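Local atomic coordinates of putative modulator of DNA gyrase (PDB entry 1VPB), a protein that is a putative modulator of DNA gyrase of the peptidase U62 (PmbA/TldD) family and may act as a metallopeptidase, as is generally assigned to that family. Residues Asp139-Met144 with Ser164-Gly169. Residues are numbered along the deposited sequence; the frame is centred on the assembly and turned at random.
Sequences DDKIEM and SSYGDG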
ATOM      1  N   ASP A 139      11.396 -27.568   1.074  1.00 35.70           N
ATOM      2  CA  ASP A 139      12.568 -27.662   0.240  1.00 36.50           C
ATOM      3  C   ASP A 139      12.310 -27.756  -1.271  1.00 37.06           C
ATOM      4  O   ASP A 139      13.066 -27.224  -2.097  1.00 34.67           O
ATOM      5  CB  ASP A 139      13.386 -28.860   0.712  1.00 40.57           C
ATOM      6  CG  ASP A 139      14.826 -28.803   0.272  1.00 50.51           C
ATOM      7  OD1 ASP A 139      15.398 -27.686   0.032  1.00 42.01           O
ATOM      8  OD2 ASP A 139      15.469 -29.863   0.158  1.00 56.95           O
ATOM      9  N   ASP A 140      11.226 -28.430  -1.664  1.00 36.52           N
ATOM     10  CA  ASP A 140      10.817 -28.442  -3.076  1.00 35.09           C
ATOM     11  C   ASP A 140      10.390 -27.046  -3.572  1.00 33.23           C
ATOM     12  O   ASP A 140      10.641 -26.666  -4.708  1.00 36.79           O
ATOM     13  CB  ASP A 140       9.646 -29.407  -3.249  1.00 38.32           C
ATOM     14  CG  ASP A 140      10.028 -30.845  -2.953  1.00 40.99           C
ATOM     15  OD1 ASP A 140      11.194 -31.205  -3.135  1.00 40.26           O
ATOM     16  OD2 ASP A 140       9.197 -31.672  -2.563  1.00 41.61           O
ATOM     17  N   LYS A 141       9.752 -26.298  -2.678  1.00 34.67           N
ATOM     18  CA  LYS A 141       9.278 -24.937  -2.972  1.00 34.62           C
ATOM     19  C   LYS A 141      10.482 -24.041  -3.279  1.00 34.11           C
ATOM     20  O   LYS A 141      10.555 -23.403  -4.329  1.00 35.69           O
ATOM     21  CB  LYS A 141       8.433 -24.393  -1.799  1.00 35.45           C
ATOM     22  CG  LYS A 141       7.196 -25.205  -1.419  1.00 35.19           C
ATOM     23  CD  LYS A 141       6.516 -24.600  -0.250  1.00 33.49           C
ATOM     24  CE  LYS A 141       5.392 -25.459   0.268  1.00 34.26           C
ATOM     25  NZ  LYS A 141       4.589 -24.881   1.357  1.00 36.23           N
ATOM     26  N   ILE A 142      11.457 -23.999  -2.380  0.50 34.01           N
ATOM     27  CA  ILE A 142      12.601 -23.148  -2.647  0.50 31.68           C
ATOM     28  C   ILE A 142      13.427 -23.634  -3.851  0.50 33.36           C
ATOM     29  O   ILE A 142      13.974 -22.824  -4.600  0.50 35.44           O
ATOM     30  CB  ILE A 142      13.470 -22.962  -1.394  0.50 32.13           C
ATOM     31  CG1 ILE A 142      14.423 -21.797  -1.626  0.50 32.36           C
ATOM     32  CG2 ILE A 142      14.231 -24.236  -1.068  0.50 35.95           C
ATOM     33  CD1 ILE A 142      15.435 -21.622  -0.571  0.50 29.88           C
ATOM     34  N   GLU A 143      13.497 -24.944  -4.079  1.00 37.72           N
ATOM     35  CA  GLU A 143      14.131 -25.449  -5.301  1.00 38.25           C
ATOM     36  C   GLU A 143      13.490 -24.934  -6.597  1.00 35.55           C
ATOM     37  O   GLU A 143      14.194 -24.656  -7.609  1.00 33.98           O
ATOM     38  CB  GLU A 143      14.145 -26.984  -5.348  1.00 39.85           C
ATOM     39  CG  GLU A 143      15.134 -27.648  -4.404  1.00 55.11           C
ATOM     40  CD  GLU A 143      16.578 -27.197  -4.601  1.00 62.08           C
ATOM     41  OE1 GLU A 143      17.023 -27.103  -5.770  1.00 47.43           O
ATOM     42  OE2 GLU A 143      17.251 -26.913  -3.576  1.00 64.30           O
ATOM     43  N   MET A 144      12.159 -24.874  -6.625  1.00 37.64           N
ATOM     44  CA  MET A 144      11.477 -24.295  -7.783  1.00 35.91           C
ATOM     45  C   MET A 144      11.926 -22.873  -8.048  1.00 37.20           C
ATOM     46  O   MET A 144      12.097 -22.511  -9.195  1.00 35.22           O
ATOM     47  CB  MET A 144       9.964 -24.305  -7.617  1.00 39.26           C
ATOM     48  CG  MET A 144       9.360 -25.693  -7.560  1.00 39.09           C
ATOM     49  SD  MET A 144       7.597 -25.693  -7.187  1.00 37.77           S
ATOM     50  CE  MET A 144       7.419 -27.332  -6.631  1.00 43.25           C
ATOM     51  N   SER A 164      14.076 -14.148  -8.246  1.00 34.29           N
ATOM     52  CA  SER A 164      12.963 -15.067  -8.393  1.00 34.32           C
ATOM     53  C   SER A 164      12.258 -15.231  -7.056  1.00 32.56           C
ATOM     54  O   SER A 164      12.829 -14.981  -5.980  1.00 35.48           O
ATOM     55  CB  SER A 164      13.449 -16.429  -8.907  1.00 35.69           C
ATOM     56  OG  SER A 164      14.461 -16.976  -8.100  1.00 37.46           O
ATOM     57  N   SER A 165      11.045 -15.699  -7.116  1.00 31.72           N
ATOM     58  CA  SER A 165      10.214 -15.825  -5.940  1.00 33.01           C
ATOM     59  C   SER A 165       9.294 -17.021  -6.042  1.00 35.80           C
ATOM     60  O   SER A 165       8.782 -17.350  -7.134  1.00 35.54           O
ATOM     61  CB  SER A 165       9.320 -14.588  -5.802  1.00 39.08           C
ATOM     62  OG  SER A 165      10.131 -13.415  -5.801  1.00 49.72           O
ATOM     63  N   TYR A 166       9.030 -17.617  -4.886  1.00 31.89           N
ATOM     64  CA  TYR A 166       7.956 -18.566  -4.694  1.00 31.97           C
ATOM     65  C   TYR A 166       7.003 -18.009  -3.650  1.00 33.93           C
ATOM     66  O   TYR A 166       7.430 -17.463  -2.637  1.00 35.77           O
ATOM     67  CB  TYR A 166       8.541 -19.910  -4.198  1.00 33.22           C
ATOM     68  CG  TYR A 166       7.488 -20.884  -3.746  1.00 34.64           C
ATOM     69  CD1 TYR A 166       6.883 -20.782  -2.501  1.00 31.40           C
ATOM     70  CD2 TYR A 166       6.980 -21.865  -4.634  1.00 36.78           C
ATOM     71  CE1 TYR A 166       5.866 -21.652  -2.117  1.00 35.58           C
ATOM     72  CE2 TYR A 166       5.957 -22.698  -4.263  1.00 34.82           C
ATOM     73  CZ  TYR A 166       5.421 -22.620  -2.997  1.00 34.31           C
ATOM     74  OH  TYR A 166       4.417 -23.473  -2.580  1.00 36.26           O
ATOM     75  N   GLY A 167       5.713 -18.129  -3.868  1.00 31.26           N
ATOM     76  CA  GLY A 167       4.713 -17.828  -2.860  1.00 33.21           C
ATOM     77  C   GLY A 167       3.630 -18.904  -2.818  1.00 35.39           C
ATOM     78  O   GLY A 167       3.278 -19.464  -3.831  1.00 34.77           O
ATOM     79  N   ASP A 168       3.077 -19.164  -1.645  1.00 32.58           N
ATOM     80  CA  ASP A 168       1.851 -19.906  -1.576  1.00 32.36           C
ATOM     81  C   ASP A 168       0.979 -19.428  -0.426  1.00 36.56           C
ATOM     82  O   ASP A 168       1.382 -18.596   0.392  1.00 37.70           O
ATOM     83  CB  ASP A 168       2.085 -21.422  -1.530  1.00 32.39           C
ATOM     84  CG  ASP A 168       2.679 -21.935  -0.205  1.00 31.91           C
ATOM     85  OD1 ASP A 168       2.337 -21.365   0.884  1.00 36.87           O
ATOM     86  OD2 ASP A 168       3.456 -22.922  -0.237  1.00 35.74           O
ATOM     87  N   GLY A 169      -0.235 -19.921  -0.400  1.00 32.47           N
ATOM     88  CA  GLY A 169      -1.139 -19.681   0.727  1.00 33.37           C
ATOM     89  C   GLY A 169      -2.362 -20.539   0.749  1.00 34.93           C
ATOM     90  O   GLY A 169      -2.718 -21.182  -0.263  1.00 32.99           O
TER
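Lys-141 of helix 138-150 lies over one face of the Tyr-166 ring and ends in a salt bridge to Asp-168, two residues further along strand 159-177. Its CB sits 3.7 Å from the centroid of the Tyr-166 ring and only 9° off the ring normal, a CH-pi contact. From there the lysine chain runs on extended past the phenol, with CD of Lys-141 3.3 Å from OH of Tyr-166. NZ of Lys-141 then reaches OD2 of Asp-168 at 2.8 Å, on the syn lone pair. The anti lone pair of the same oxygen takes the phenol: OH of Tyr-166 donates to OD2 of Asp-168 over 2.6 Å, with the carboxylate oxygen at the ring edge, in plane. One carboxylate oxygen is thus gripped by two donors. Tyr-166 carries its CG anti to the backbone N (chi1 170°), which directs the ring under the helix. SD of Met-144, one helical turn after Lys-141, approaches CE2 of Tyr-166 obliquely at 4.5 Å. With an alanine in place of Tyr-166, the lysine methylenes would probably lose their packing face, and OD2 of Asp-168 one of its two donors.

Further out, Ala-145, Met-217 and Tyr-190 also touch the Tyr-166 side chain, and Phe-49 of strand 36-52 packs on Lys-141. Backbone hydrogen bonds to Phe-49 and Thr-47 fix Tyr-166 and Asp-168 in the long antiparallel sheet, on which segment 139-144 lies roughly antiparallel to segment 164-169 (144° between their directions). Both belong to the PmbA/TldA central domain. The buried aspartate is likely to be held ionised by the ammonium and the phenol, so helix and sheet are joined by a charge pair at the hydroxyl end of the ring, with the lysine methylenes over its face.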